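Local structure of NAD-dependent epimerase/dehydratase (Methylobacillus flagellatus KT, 3GPI) at residues 158-170 / 263-277. The protein is of unknown function but belongs to the NAD-dependent epimerase/dehydratase family and probably binds a nicotinamide dinucleotide on its Rossmann-type domain. Sequence-based numbering, arbitrary orientation.
With EDO (1,2-ethanediol), chain B.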
loop_
_atom_site.group_PDB
_atom_site.type_symbol
_atom_site.label_atom_id
_atom_site.label_comp_id
_atom_site.label_asym_id
_atom_site.label_seq_id
_atom_site.Cartn_x
_atom_site.Cartn_y
_atom_site.Cartn_z
ATOM N N TYR A 158 -3.474 3.148 -6.607
ATOM C CA TYR A 158 -4.545 3.386 -7.617
ATOM C C TYR A 158 -4.936 2.051 -8.180
ATOM O O TYR A 158 -4.229 1.051 -8.003
ATOM C CB TYR A 158 -4.095 4.338 -8.724
ATOM C CG TYR A 158 -3.102 3.806 -9.734
ATOM C CD1 TYR A 158 -3.476 3.668 -11.064
ATOM C CD2 TYR A 158 -1.788 3.441 -9.405
ATOM C CE1 TYR A 158 -2.623 3.223 -12.035
ATOM C CE2 TYR A 158 -0.921 2.993 -10.379
ATOM C CZ TYR A 158 -1.322 2.888 -11.700
ATOM O OH TYR A 158 -0.453 2.466 -12.661
ATOM N N GLY A 159 -6.082 2.002 -8.829
ATOM C CA GLY A 159 -6.542 0.711 -9.362
ATOM C C GLY A 159 -8.054 0.772 -9.374
ATOM O O GLY A 159 -8.621 1.849 -9.197
ATOM N N PRO A 160 -8.728 -0.387 -9.523
ATOM C CA PRO A 160 -10.197 -0.405 -9.471
ATOM C C PRO A 160 -10.709 0.183 -8.156
ATOM O O PRO A 160 -10.127 -0.049 -7.097
ATOM C CB PRO A 160 -10.517 -1.908 -9.607
ATOM C CG PRO A 160 -9.321 -2.463 -10.334
ATOM C CD PRO A 160 -8.167 -1.733 -9.666
ATOM N N GLY A 161 -11.742 1.014 -8.199
ATOM C CA GLY A 161 -12.205 1.674 -6.977
ATOM C C GLY A 161 -11.323 2.760 -6.370
ATOM O O GLY A 161 -11.658 3.326 -5.315
ATOM N N ARG A 162 -10.200 3.058 -7.046
ATOM C CA ARG A 162 -9.316 4.194 -6.720
ATOM C C ARG A 162 -8.995 4.946 -8.001
ATOM O O ARG A 162 -7.850 4.981 -8.470
ATOM C CB ARG A 162 -8.045 3.727 -6.028
ATOM C CG ARG A 162 -8.292 3.253 -4.613
ATOM C CD ARG A 162 -7.040 2.635 -4.129
ATOM N NE ARG A 162 -7.159 1.932 -2.863
ATOM C CZ ARG A 162 -6.824 2.434 -1.682
ATOM N NH1 ARG A 162 -6.401 3.695 -1.560
ATOM N NH2 ARG A 162 -6.937 1.671 -0.602
ATOM N N LEU A 163 -10.044 5.535 -8.563
ATOM C CA LEU A 163 -9.985 6.216 -9.849
ATOM C C LEU A 163 -10.072 7.741 -9.742
ATOM O O LEU A 163 -10.399 8.421 -10.743
ATOM C CB LEU A 163 -11.124 5.713 -10.764
ATOM C CG LEU A 163 -11.140 4.196 -10.989
ATOM C CD1 LEU A 163 -12.393 3.817 -11.796
ATOM C CD2 LEU A 163 -9.904 3.663 -11.697
ATOM N N ARG A 164 -9.753 8.304 -8.569
ATOM C CA ARG A 164 -9.791 9.764 -8.397
ATOM C C ARG A 164 -9.046 10.546 -9.487
ATOM O O ARG A 164 -9.536 11.578 -9.932
ATOM C CB ARG A 164 -9.314 10.242 -7.037
ATOM C CG ARG A 164 -9.695 11.686 -6.803
ATOM C CD ARG A 164 -9.356 12.172 -5.414
ATOM N NE ARG A 164 -9.090 13.611 -5.447
ATOM C CZ ARG A 164 -10.009 14.562 -5.313
ATOM N NH1 ARG A 164 -11.282 14.248 -5.113
ATOM N NH2 ARG A 164 -9.642 15.842 -5.354
ATOM N N MET A 165 -7.868 10.106 -9.921
ATOM C CA MET A 165 -7.111 10.871 -10.911
ATOM C C MET A 165 -7.854 10.897 -12.247
ATOM O O MET A 165 -7.821 11.895 -12.985
ATOM C CB MET A 165 -5.700 10.290 -11.125
ATOM C CG MET A 165 -4.645 10.632 -10.037
ATOM S SD MET A 165 -4.380 12.400 -9.659
ATOM C CE MET A 165 -5.534 12.508 -8.313
ATOM N N ILE A 166 -8.499 9.779 -12.576
ATOM C CA ILE A 166 -9.288 9.685 -13.823
ATOM C C ILE A 166 -10.446 10.669 -13.788
ATOM O O ILE A 166 -10.688 11.365 -14.800
ATOM C CB ILE A 166 -9.794 8.246 -14.085
ATOM C CG1 ILE A 166 -8.630 7.380 -14.548
ATOM C CG2 ILE A 166 -10.938 8.191 -15.142
ATOM C CD1 ILE A 166 -8.980 5.915 -14.715
ATOM N N ARG A 167 -11.120 10.751 -12.649
ATOM C CA ARG A 167 -12.243 11.691 -12.532
ATOM C C ARG A 167 -11.726 13.122 -12.511
ATOM O O ARG A 167 -12.278 13.964 -13.240
ATOM C CB ARG A 167 -13.102 11.383 -11.297
ATOM C CG ARG A 167 -13.834 10.034 -11.420
ATOM C CD ARG A 167 -14.771 9.815 -10.234
ATOM N NE ARG A 167 -14.097 9.968 -8.935
ATOM C CZ ARG A 167 -13.568 8.970 -8.232
ATOM N NH1 ARG A 167 -13.600 7.714 -8.664
ATOM N NH2 ARG A 167 -12.995 9.231 -7.087
ATOM N N GLN A 168 -10.675 13.411 -11.746
ATOM C CA GLN A 168 -10.161 14.761 -11.661
ATOM C C GLN A 168 -9.684 15.247 -13.049
ATOM O O GLN A 168 -9.778 16.434 -13.373
ATOM C CB GLN A 168 -9.002 14.861 -10.696
ATOM C CG GLN A 168 -8.549 16.331 -10.478
ATOM C CD GLN A 168 -7.586 16.579 -9.329
ATOM O OE1 GLN A 168 -6.673 15.788 -9.042
ATOM N NE2 GLN A 168 -7.757 17.733 -8.701
ATOM N N ALA A 169 -9.146 14.351 -13.854
ATOM C CA ALA A 169 -8.662 14.706 -15.185
ATOM C C ALA A 169 -9.789 15.200 -16.092
ATOM O O ALA A 169 -9.527 15.872 -17.078
ATOM C CB ALA A 169 -7.982 13.490 -15.813
ATOM N N GLN A 170 -11.028 14.884 -15.722
ATOM C CA GLN A 170 -12.201 15.268 -16.527
ATOM C C GLN A 170 -12.612 16.702 -16.268
ATOM O O GLN A 170 -13.456 17.261 -17.002
ATOM C CB GLN A 170 -13.367 14.318 -16.217
ATOM C CG GLN A 170 -13.180 12.895 -16.755
ATOM C CD GLN A 170 -14.294 11.979 -16.357
ATOM O OE1 GLN A 170 -15.357 12.447 -15.956
ATOM N NE2 GLN A 170 -14.071 10.676 -16.460
ATOM N N TYR A 263 2.360 -3.318 -13.732
ATOM C CA TYR A 263 2.100 -2.005 -14.300
ATOM C C TYR A 263 3.280 -1.142 -13.967
ATOM O O TYR A 263 3.275 -0.437 -12.949
ATOM C CB TYR A 263 0.821 -1.406 -13.710
ATOM C CG TYR A 263 -0.371 -2.279 -13.901
ATOM C CD1 TYR A 263 -0.997 -2.354 -15.154
ATOM C CD2 TYR A 263 -0.879 -3.025 -12.855
ATOM C CE1 TYR A 263 -2.119 -3.154 -15.340
ATOM C CE2 TYR A 263 -1.988 -3.854 -13.038
ATOM C CZ TYR A 263 -2.603 -3.897 -14.275
ATOM O OH TYR A 263 -3.707 -4.720 -14.404
ATOM N N PRO A 264 4.322 -1.185 -14.805
ATOM C CA PRO A 264 5.591 -0.509 -14.469
ATOM C C PRO A 264 5.428 1.000 -14.297
ATOM O O PRO A 264 6.222 1.612 -13.613
ATOM C CB PRO A 264 6.529 -0.886 -15.625
ATOM C CG PRO A 264 5.902 -2.044 -16.310
ATOM C CD PRO A 264 4.426 -2.005 -16.034
ATOM N N ASP A 265 4.418 1.595 -14.933
ATOM C CA ASP A 265 4.251 3.043 -14.883
ATOM C C ASP A 265 2.781 3.369 -15.134
ATOM O O ASP A 265 1.968 2.477 -15.448
ATOM C CB ASP A 265 5.169 3.707 -15.910
ATOM C CG ASP A 265 5.001 3.102 -17.269
ATOM O OD1 ASP A 265 3.880 3.144 -17.776
ATOM O OD2 ASP A 265 5.964 2.489 -17.778
ATOM N N TYR A 266 2.435 4.650 -15.019
ATOM C CA TYR A 266 1.061 5.113 -15.115
ATOM C C TYR A 266 0.439 4.836 -16.496
ATOM O O TYR A 266 -0.773 4.683 -16.600
ATOM C CB TYR A 266 1.022 6.627 -14.790
ATOM C CG TYR A 266 1.642 7.470 -15.899
ATOM C CD1 TYR A 266 0.825 8.093 -16.836
ATOM C CD2 TYR A 266 3.030 7.658 -15.980
ATOM C CE1 TYR A 266 1.355 8.878 -17.851
ATOM C CE2 TYR A 266 3.589 8.434 -17.013
ATOM C CZ TYR A 266 2.733 9.060 -17.916
ATOM O OH TYR A 266 3.271 9.845 -18.917
ATOM N N VAL A 267 1.272 4.797 -17.523
ATOM C CA VAL A 267 0.773 4.527 -18.899
ATOM C C VAL A 267 0.111 3.147 -18.960
ATOM O O VAL A 267 -1.018 3.009 -19.463
ATOM C CB VAL A 267 1.895 4.636 -19.928
ATOM C CG1 VAL A 267 1.455 4.196 -21.328
ATOM C CG2 VAL A 267 2.393 6.101 -20.004
ATOM N N SER A 268 0.780 2.146 -18.381
ATOM C CA SER A 268 0.256 0.784 -18.299
ATOM C C SER A 268 -0.965 0.675 -17.384
ATOM O O SER A 268 -2.014 0.109 -17.735
ATOM C CB SER A 268 1.369 -0.139 -17.791
ATOM O OG SER A 268 2.417 -0.137 -18.737
ATOM N N GLY A 269 -0.829 1.188 -16.159
ATOM C CA GLY A 269 -1.867 1.066 -15.181
ATOM C C GLY A 269 -3.124 1.837 -15.540
ATOM O O GLY A 269 -4.234 1.282 -15.502
ATOM N N TYR A 270 -2.971 3.120 -15.847
ATOM C CA TYR A 270 -4.148 3.875 -16.233
ATOM C C TYR A 270 -4.671 3.454 -17.596
ATOM O O TYR A 270 -5.879 3.470 -17.794
ATOM C CB TYR A 270 -3.910 5.378 -16.133
ATOM C CG TYR A 270 -3.985 5.884 -14.721
ATOM C CD1 TYR A 270 -5.193 5.925 -14.045
ATOM C CD2 TYR A 270 -2.847 6.303 -14.046
ATOM C CE1 TYR A 270 -5.301 6.372 -12.732
ATOM C CE2 TYR A 270 -2.930 6.778 -12.717
ATOM C CZ TYR A 270 -4.150 6.807 -12.072
ATOM O OH TYR A 270 -4.233 7.235 -10.786
ATOM N N GLY A 271 -3.783 3.046 -18.496
ATOM C CA GLY A 271 -4.270 2.395 -19.754
ATOM C C GLY A 271 -5.257 1.247 -19.452
ATOM O O GLY A 271 -6.374 1.184 -20.021
ATOM N N ALA A 272 -4.900 0.357 -18.523
ATOM C CA ALA A 272 -5.768 -0.783 -18.192
ATOM C C ALA A 272 -7.085 -0.339 -17.537
ATOM O O ALA A 272 -8.139 -0.944 -17.732
ATOM C CB ALA A 272 -5.022 -1.755 -17.288
ATOM N N LEU A 273 -7.060 0.754 -16.789
ATOM C CA LEU A 273 -8.219 1.084 -15.994
ATOM C C LEU A 273 -9.216 1.788 -16.854
ATOM O O LEU A 273 -10.433 1.572 -16.711
ATOM C CB LEU A 273 -7.827 1.964 -14.818
ATOM C CG LEU A 273 -7.062 1.271 -13.712
ATOM C CD1 LEU A 273 -6.512 2.324 -12.764
ATOM C CD2 LEU A 273 -7.986 0.306 -12.972
ATOM N N LEU A 274 -8.709 2.596 -17.776
ATOM C CA LEU A 274 -9.572 3.243 -18.742
ATOM C C LEU A 274 -10.259 2.161 -19.564
ATOM O O LEU A 274 -11.483 2.191 -19.723
ATOM C CB LEU A 274 -8.787 4.206 -19.619
ATOM C CG LEU A 274 -8.387 5.500 -18.872
ATOM C CD1 LEU A 274 -7.318 6.228 -19.626
ATOM C CD2 LEU A 274 -9.533 6.493 -18.566
ATOM N N ALA A 275 -9.490 1.183 -20.046
ATOM C CA ALA A 275 -10.071 0.104 -20.872
ATOM C C ALA A 275 -11.186 -0.654 -20.148
ATOM O O ALA A 275 -12.196 -0.972 -20.758
ATOM C CB ALA A 275 -8.973 -0.857 -21.358
ATOM N N ALA A 276 -11.033 -0.899 -18.849
ATOM C CA ALA A 276 -11.958 -1.719 -18.077
ATOM C C ALA A 276 -13.225 -0.959 -17.710
ATOM O O ALA A 276 -14.339 -1.500 -17.785
ATOM C CB ALA A 276 -11.272 -2.255 -16.805
ATOM N N MET A 277 -13.053 0.300 -17.315
ATOM C CA MET A 277 -14.175 1.133 -16.910
ATOM C C MET A 277 -15.138 1.363 -18.082
ATOM O O MET A 277 -16.339 1.564 -17.856
ATOM C CB MET A 277 -13.682 2.458 -16.268
ATOM C CG MET A 277 -13.201 3.569 -17.234
ATOM S SD MET A 277 -12.542 5.026 -16.331
ATOM C CE MET A 277 -13.509 6.350 -17.189
HETATM C C1 EDO B . -2.131 8.581 -8.385
HETATM O O1 EDO B . -1.957 7.917 -9.591
HETATM C C2 EDO B . -0.894 9.412 -8.337
HETATM O O2 EDO B . -1.348 10.734 -8.432
HETATM O O HOH W 1 1.992 1.764 -11.914
HETATM O O HOH W 2 -6.627 7.342 -9.448
#
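Short helix 164-168 and the C-terminal helix 266-277 cross at -74° with their axes 11.5 Å apart, and the chain running from the end of strand 149-158 into the first helix lies against the second. Tyr158 and Tyr270 form an offset stack, centroids 4.4 Å apart and planes tilted by 28°. CD1 of Tyr158 sits over one face of the Tyr270 ring, toward its rim, 3.4 Å from Tyr270 CZ. With CG of Tyr158 between backbone N and carbonyl carbon (chi1 72°), the ring slants across the helix toward its N-terminal end, and its OH comes to 3.2 Å from Gly269 CA; glycine, having no side chain, leaves room for the hydroxyl. A water links that OH to Tyr263 O.

In the Rossmann-type fold of this family, Tyr158 ends the parallel strand 149-158, so the stack ties the tip of a central-sheet strand to the C-terminal helix. Leu273 continues the apolar contact: its CD2 packs against Pro160 CD at 3.9 Å, and its CD1 meets Leu163 CD2 at 3.8 Å. Farther along, Ile166 is a knob in the hole formed by Tyr270, Leu273, Leu274 and Met277, its CG2 3.7 Å from Met277 SD.

The polar end of Tyr270 reaches Met165, whose CB lies 3.4 Å from Tyr270 OH. A second water at the Tyr270 ring edge joins this hydroxyl to Arg162 O, to which it donates, and to Met165 N, from which it accepts. The same hydroxyl bonds O1 of an ethanediol, probably from the crystallisation liquor and also held by Arg184.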